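Dihydropteroate synthase (Xanthomonas albilineans, PDB 6Q62) catalyses the condensation of 6-hydroxymethyl-7,8-dihydropterin diphosphate with para-aminobenzoate to form 7,8-dihydropteroate in folate biosynthesis. Local coordinates at the interface of chains A and B. Sequence-based numbering; all coordinates share one arbitrary frame. Chains: chain A/B, Dihydropteroate synthase.

Contacts 1 and 2 are neighbouring parts of one two-fold symmetric interface, and the centres of their C-alpha atoms lie about 16 Å apart. In contact 1, helix 242-254 of chain A meets helix 265-279 of chain B. In contact 2 the same two helices meet with the chains exchanged. A:Leu232, A:Gly244, A:Ala247, A:Ala248, B:Ala271 and B:Val274 of contact 1 recur in contact 2 from the other chain. Contact 1 carries a salt bridge; contact 2 is mostly apolar but includes the pair A:Gln254 and B:Gln254. The interface is likely the dimer interface of the enzyme, although the structure alone does not show its state in solution.

Contact 1: the interface of chains A and B. Residues chain A 232-233, 235, 240, 243-244, 247-248; chain B 267, 270-271, 273-274.
This patch is part of a two-fold interface, likely the dimer interface, of a dihydropteroate synthase, a TIM-barrel enzyme. Helix 265-279 of chain B packs against helix 242-254 and the end of helix 227-233 of chain A. B:Asp270 buries the most surface here. Its CG lies beside the backbone N (chi1 -75°), and its carboxylate meets A:Arg235 tip to tip. The arginine chain bends at chi2 (-65°) and presents its NE side. NE of A:Arg235 donates to the syn lone pair of OD2 of B:Asp270 at 2.8 Å, in a salt bridge. NH2 of A:Arg235 donates to OD1 of B:Asp270 at 2.9 Å from above the carboxylate plane. The two planes are 44° apart, so the grip is twisted.

Two waters add to the hold. Water 1 lies 2.7 Å from OD2 of B:Asp270 and also bonds to the carbonyl O of A:Gln240 and the amide N of A:Gly244, in the first turn of its helix. Water 2 joins OD1 to the carbonyl O of A:Thr233. The arginine and these bonds would favour a charged carboxylate.

B:Val274 has CG1 anti to the backbone N. CG2 of B:Val274 lies 3.8 Å from CG2 of A:Thr233, the two side chains running side by side. The same CG2 covers CA of A:Gly244. CG1 faces A:Ala248. Farther along, CB of A:Ala247 touches CA of B:Ala271 at 3.6 Å.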
loop_
_atom_site.group_PDB
_atom_site.type_symbol
_atom_site.label_atom_id
_atom_site.label_comp_id
_atom_site.label_asym_id
_atom_site.label_seq_id
_atom_site.Cartn_x
_atom_site.Cartn_y
_atom_site.Cartn_z
ATOM N N LEU A 232 8.311 1.598 12.524
ATOM C CA LEU A 232 8.364 2.579 11.441
ATOM C C LEU A 232 7.124 3.482 11.408
ATOM O O LEU A 232 7.231 4.646 11.003
ATOM C CB LEU A 232 8.480 1.876 10.074
ATOM C CG LEU A 232 9.824 1.213 9.743
ATOM C CD1 LEU A 232 9.741 0.458 8.415
ATOM C CD2 LEU A 232 10.974 2.221 9.723
ATOM N N THR A 233 5.960 2.946 11.762
ATOM C CA THR A 233 4.678 3.657 11.667
ATOM C C THR A 233 4.077 4.145 12.991
ATOM O O THR A 233 3.072 4.851 12.974
ATOM C CB THR A 233 3.638 2.752 10.969
ATOM O OG1 THR A 233 3.454 1.576 11.763
ATOM C CG2 THR A 233 4.014 2.409 9.578
ATOM N N ARG A 235 2.656 2.087 15.217
ATOM C CA ARG A 235 1.441 1.311 15.442
ATOM C C ARG A 235 1.769 0.191 16.419
ATOM O O ARG A 235 2.507 -0.743 16.083
ATOM C CB ARG A 235 0.879 0.765 14.116
ATOM C CG ARG A 235 0.548 1.861 13.083
ATOM C CD ARG A 235 -0.578 2.814 13.464
ATOM N NE ARG A 235 -0.675 3.859 12.436
ATOM C CZ ARG A 235 -1.194 5.066 12.620
ATOM N NH1 ARG A 235 -1.717 5.399 13.790
ATOM N NH2 ARG A 235 -1.203 5.949 11.626
ATOM N N GLN A 240 -3.067 -2.988 13.822
ATOM C CA GLN A 240 -2.963 -1.576 13.414
ATOM C C GLN A 240 -1.884 -1.416 12.348
ATOM O O GLN A 240 -1.720 -0.335 11.785
ATOM C CB GLN A 240 -2.604 -0.686 14.634
ATOM C CG GLN A 240 -3.669 -0.683 15.726
ATOM C CD GLN A 240 -3.238 0.034 16.992
ATOM O OE1 GLN A 240 -2.055 0.083 17.361
ATOM N NE2 GLN A 240 -4.214 0.602 17.688
ATOM N N ALA A 243 -1.788 -1.307 6.978
ATOM C CA ALA A 243 -1.350 -0.444 5.885
ATOM C C ALA A 243 0.167 -0.424 5.692
ATOM O O ALA A 243 0.647 -0.513 4.554
ATOM C CB ALA A 243 -1.871 0.968 6.100
ATOM N N GLY A 244 0.932 -0.350 6.784
ATOM C CA GLY A 244 2.386 -0.366 6.677
ATOM C C GLY A 244 2.915 -1.689 6.131
ATOM O O GLY A 244 3.903 -1.701 5.383
ATOM N N ALA A 247 2.234 -1.831 2.356
ATOM C CA ALA A 247 3.238 -0.995 1.710
ATOM C C ALA A 247 4.573 -1.756 1.647
ATOM O O ALA A 247 5.185 -1.806 0.581
ATOM C CB ALA A 247 3.417 0.298 2.479
ATOM N N ALA A 248 5.009 -2.352 2.771
ATOM C CA ALA A 248 6.272 -3.125 2.821
ATOM C C ALA A 248 6.282 -4.277 1.799
ATOM O O ALA A 248 7.268 -4.455 1.073
ATOM C CB ALA A 248 6.503 -3.655 4.235
ATOM N N ALA B 267 -3.858 5.609 6.928
ATOM C CA ALA B 267 -3.311 4.482 6.138
ATOM C C ALA B 267 -2.314 4.967 5.105
ATOM O O ALA B 267 -1.263 4.343 4.930
ATOM C CB ALA B 267 -4.425 3.696 5.476
ATOM N N ASP B 270 0.965 5.951 6.859
ATOM C CA ASP B 270 1.734 4.734 7.182
ATOM C C ASP B 270 2.483 4.191 5.963
ATOM O O ASP B 270 3.676 3.894 6.056
ATOM C CB ASP B 270 0.791 3.678 7.748
ATOM C CG ASP B 270 0.365 3.975 9.174
ATOM O OD1 ASP B 270 0.697 5.088 9.678
ATOM O OD2 ASP B 270 -0.298 3.108 9.787
ATOM N N ALA B 271 1.784 4.077 4.813
ATOM C CA ALA B 271 2.408 3.586 3.593
ATOM C C ALA B 271 3.563 4.482 3.157
ATOM O O ALA B 271 4.619 3.992 2.782
ATOM C CB ALA B 271 1.376 3.489 2.475
ATOM N N THR B 273 5.299 6.454 5.039
ATOM C CA THR B 273 6.339 6.399 6.087
ATOM C C THR B 273 7.282 5.209 5.842
ATOM O O THR B 273 8.495 5.380 5.902
ATOM C CB THR B 273 5.726 6.436 7.480
ATOM O OG1 THR B 273 4.991 7.661 7.605
ATOM C CG2 THR B 273 6.776 6.389 8.566
ATOM N N VAL B 274 6.716 4.036 5.518
ATOM C CA VAL B 274 7.497 2.819 5.239
ATOM C C VAL B 274 8.354 3.071 3.997
ATOM O O VAL B 274 9.556 2.802 4.023
ATOM C CB VAL B 274 6.571 1.589 5.081
ATOM C CG1 VAL B 274 7.361 0.361 4.640
ATOM C CG2 VAL B 274 5.813 1.308 6.373
HETATM O O HOH W 1 -0.278 0.413 9.284
HETATM O O HOH W 2 2.471 6.528 10.901
#

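Contact 2: the interface of chains A and B. Residues chain A 250, 254, 271, 274-275, 278; chain B 203, 206, 232, 244, 247-248, 251, 254-255.
Helix 265-279 of chain A, regular throughout the residues given, runs obliquely over helix 242-254 of chain B, while B:Arg255 begins the loop after that helix. The patch is a helix-helix part of what is likely the dimer interface of this TIM-barrel synthase. Small residues let the backbones come close: CB of B:Ala247 rests 3.5 Å from CA of A:Ala271.

B:Leu251 buries the most surface here. Its CG lies beside the backbone N and is anti to the carbonyl carbon (chi1 -65°), which sends both methyls into chain A. CD1 of B:Leu251 lies 3.7 Å from CA of A:Trp275 and also meets CG1 of A:Val274. CD2 of B:Leu251 lies 3.8 Å from CD1 of A:Trp275, and also meets the amide end of A:Gln254. The leucine crosses the tryptophan at about a right angle and the valine obliquely.

A:Val278 is the second large contributor. Its CG1 is anti to the backbone N, and the two methyls divide between two partners. CG2 of A:Val278 packs at 3.7 Å on CD2 of B:Leu206, whose side chain crosses at about a right angle. CG1 of A:Val278 lies over one face of the guanidinium of B:Arg255, near its rim, 3.6 Å from CZ of B:Arg255.

The polar element is the pair A:Gln254 and B:Gln254, whose side chains meet tip to tip. Both are extended beyond CG, and their amides are nearly coplanar (19° apart). Each accepts on an in-plane lone pair and donates in return, which fixes the rotation of both amides. CG of A:Gln254 also lies over a face of the A:Trp275 ring, toward the rim, which may steady its chain. NE2 of A:Gln254 donates to OE1 of B:Gln254 at 2.9 Å, and NE2 of B:Gln254 returns the bond to OE1 of A:Gln254 at 2.9 Å.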
loop_
_atom_site.group_PDB
_atom_site.type_symbol
_atom_site.label_atom_id
_atom_site.label_comp_id
_atom_site.label_asym_id
_atom_site.label_seq_id
_atom_site.Cartn_x
_atom_site.Cartn_y
_atom_site.Cartn_z
ATOM N N LEU A 250 4.410 -4.480 -0.999
ATOM C CA LEU A 250 4.500 -3.905 -2.351
ATOM C C LEU A 250 5.922 -3.496 -2.667
ATOM O O LEU A 250 6.409 -3.793 -3.756
ATOM C CB LEU A 250 3.541 -2.698 -2.450
ATOM C CG LEU A 250 3.539 -1.959 -3.790
ATOM C CD1 LEU A 250 3.259 -2.930 -4.957
ATOM C CD2 LEU A 250 2.508 -0.856 -3.771
ATOM N N GLN A 254 8.277 -4.904 -5.691
ATOM C CA GLN A 254 8.961 -4.012 -6.637
ATOM C C GLN A 254 10.459 -4.273 -6.667
ATOM O O GLN A 254 11.102 -4.082 -7.702
ATOM C CB GLN A 254 8.715 -2.554 -6.232
ATOM C CG GLN A 254 7.262 -2.140 -6.436
ATOM C CD GLN A 254 7.038 -0.728 -5.991
ATOM O OE1 GLN A 254 7.666 -0.238 -5.037
ATOM N NE2 GLN A 254 6.145 -0.035 -6.692
ATOM N N ALA A 271 -3.360 -4.332 -3.542
ATOM C CA ALA A 271 -2.192 -3.489 -3.793
ATOM C C ALA A 271 -1.374 -3.998 -4.955
ATOM O O ALA A 271 -0.940 -3.206 -5.781
ATOM C CB ALA A 271 -1.304 -3.411 -2.552
ATOM N N VAL A 274 -3.138 -3.316 -8.392
ATOM C CA VAL A 274 -2.990 -1.945 -8.887
ATOM C C VAL A 274 -1.603 -1.796 -9.488
ATOM O O VAL A 274 -1.453 -1.286 -10.600
ATOM C CB VAL A 274 -3.265 -0.890 -7.774
ATOM C CG1 VAL A 274 -2.974 0.526 -8.298
ATOM C CG2 VAL A 274 -4.710 -0.995 -7.281
ATOM N N TRP A 275 -0.569 -2.268 -8.753
ATOM C CA TRP A 275 0.799 -2.189 -9.224
ATOM C C TRP A 275 0.992 -2.950 -10.541
ATOM O O TRP A 275 1.609 -2.401 -11.446
ATOM C CB TRP A 275 1.777 -2.659 -8.148
ATOM C CG TRP A 275 3.191 -2.800 -8.647
ATOM C CD1 TRP A 275 4.005 -1.817 -9.132
ATOM C CD2 TRP A 275 3.954 -4.008 -8.681
ATOM N NE1 TRP A 275 5.228 -2.350 -9.491
ATOM C CE2 TRP A 275 5.228 -3.692 -9.203
ATOM C CE3 TRP A 275 3.683 -5.323 -8.317
ATOM C CZ2 TRP A 275 6.227 -4.657 -9.380
ATOM C CZ3 TRP A 275 4.675 -6.277 -8.487
ATOM C CH2 TRP A 275 5.930 -5.939 -9.012
ATOM N N VAL A 278 -0.253 -0.912 -13.517
ATOM C CA VAL A 278 0.660 0.188 -13.788
ATOM C C VAL A 278 1.941 -0.315 -14.447
ATOM O O VAL A 278 2.371 0.250 -15.450
ATOM C CB VAL A 278 0.926 0.979 -12.480
ATOM C CG1 VAL A 278 2.084 1.961 -12.626
ATOM C CG2 VAL A 278 -0.341 1.683 -12.013
ATOM N N VAL B 203 -4.899 4.534 -15.653
ATOM C CA VAL B 203 -3.693 3.698 -15.495
ATOM C C VAL B 203 -2.557 4.277 -16.341
ATOM O O VAL B 203 -1.413 4.379 -15.870
ATOM C CB VAL B 203 -3.985 2.203 -15.822
ATOM C CG1 VAL B 203 -2.702 1.374 -15.856
ATOM C CG2 VAL B 203 -4.986 1.608 -14.837
ATOM N N LEU B 206 -1.230 7.404 -14.594
ATOM C CA LEU B 206 -0.477 7.052 -13.397
ATOM C C LEU B 206 0.872 6.477 -13.799
ATOM O O LEU B 206 1.903 6.904 -13.272
ATOM C CB LEU B 206 -1.276 6.076 -12.517
ATOM C CG LEU B 206 -0.605 5.593 -11.203
ATOM C CD1 LEU B 206 -0.137 6.784 -10.341
ATOM C CD2 LEU B 206 -1.582 4.741 -10.395
ATOM N N LEU B 232 -10.164 -2.032 -11.148
ATOM C CA LEU B 232 -8.925 -2.806 -11.160
ATOM C C LEU B 232 -8.954 -3.954 -10.139
ATOM O O LEU B 232 -8.404 -5.007 -10.403
ATOM C CB LEU B 232 -7.718 -1.883 -10.842
ATOM C CG LEU B 232 -7.295 -0.890 -11.927
ATOM C CD1 LEU B 232 -6.170 0.014 -11.407
ATOM C CD2 LEU B 232 -6.848 -1.610 -13.201
ATOM N N GLY B 244 -6.542 -0.646 -2.367
ATOM C CA GLY B 244 -6.130 -0.308 -3.722
ATOM C C GLY B 244 -5.798 1.171 -3.849
ATOM O O GLY B 244 -4.887 1.548 -4.599
ATOM N N ALA B 247 -2.388 1.856 -2.209
ATOM C CA ALA B 247 -1.368 1.387 -3.161
ATOM C C ALA B 247 -1.210 2.403 -4.303
ATOM O O ALA B 247 -0.088 2.748 -4.635
ATOM C CB ALA B 247 -1.769 0.030 -3.727
ATOM N N ALA B 248 -2.323 2.867 -4.908
ATOM C CA ALA B 248 -2.304 3.855 -5.998
ATOM C C ALA B 248 -1.603 5.150 -5.580
ATOM O O ALA B 248 -0.777 5.675 -6.340
ATOM C CB ALA B 248 -3.717 4.156 -6.460
ATOM N N LEU B 251 2.129 4.508 -5.359
ATOM C CA LEU B 251 2.676 4.465 -6.718
ATOM C C LEU B 251 2.790 5.874 -7.302
ATOM O O LEU B 251 3.803 6.186 -7.921
ATOM C CB LEU B 251 1.805 3.575 -7.652
ATOM C CG LEU B 251 1.776 2.077 -7.276
ATOM C CD1 LEU B 251 0.799 1.339 -8.118
ATOM C CD2 LEU B 251 3.159 1.428 -7.390
ATOM N N GLN B 254 5.783 7.556 -5.705
ATOM C CA GLN B 254 7.015 7.041 -6.317
ATOM C C GLN B 254 7.247 7.641 -7.698
ATOM O O GLN B 254 8.406 7.767 -8.125
ATOM C CB GLN B 254 6.926 5.508 -6.455
ATOM C CG GLN B 254 6.933 4.831 -5.079
ATOM C CD GLN B 254 6.795 3.347 -5.203
ATOM O OE1 GLN B 254 6.076 2.836 -6.058
ATOM N NE2 GLN B 254 7.514 2.626 -4.352
ATOM N N ARG B 255 6.150 7.959 -8.418
ATOM C CA ARG B 255 6.218 8.480 -9.775
ATOM C C ARG B 255 6.211 10.026 -9.833
ATOM O O ARG B 255 6.105 10.590 -10.920
ATOM C CB ARG B 255 5.140 7.847 -10.659
ATOM C CG ARG B 255 5.542 6.440 -11.088
ATOM C CD ARG B 255 4.383 5.551 -11.468
ATOM N NE ARG B 255 4.785 4.140 -11.593
ATOM C CZ ARG B 255 5.343 3.548 -12.646
ATOM N NH1 ARG B 255 5.500 4.207 -13.787
ATOM N NH2 ARG B 255 5.673 2.265 -12.593
#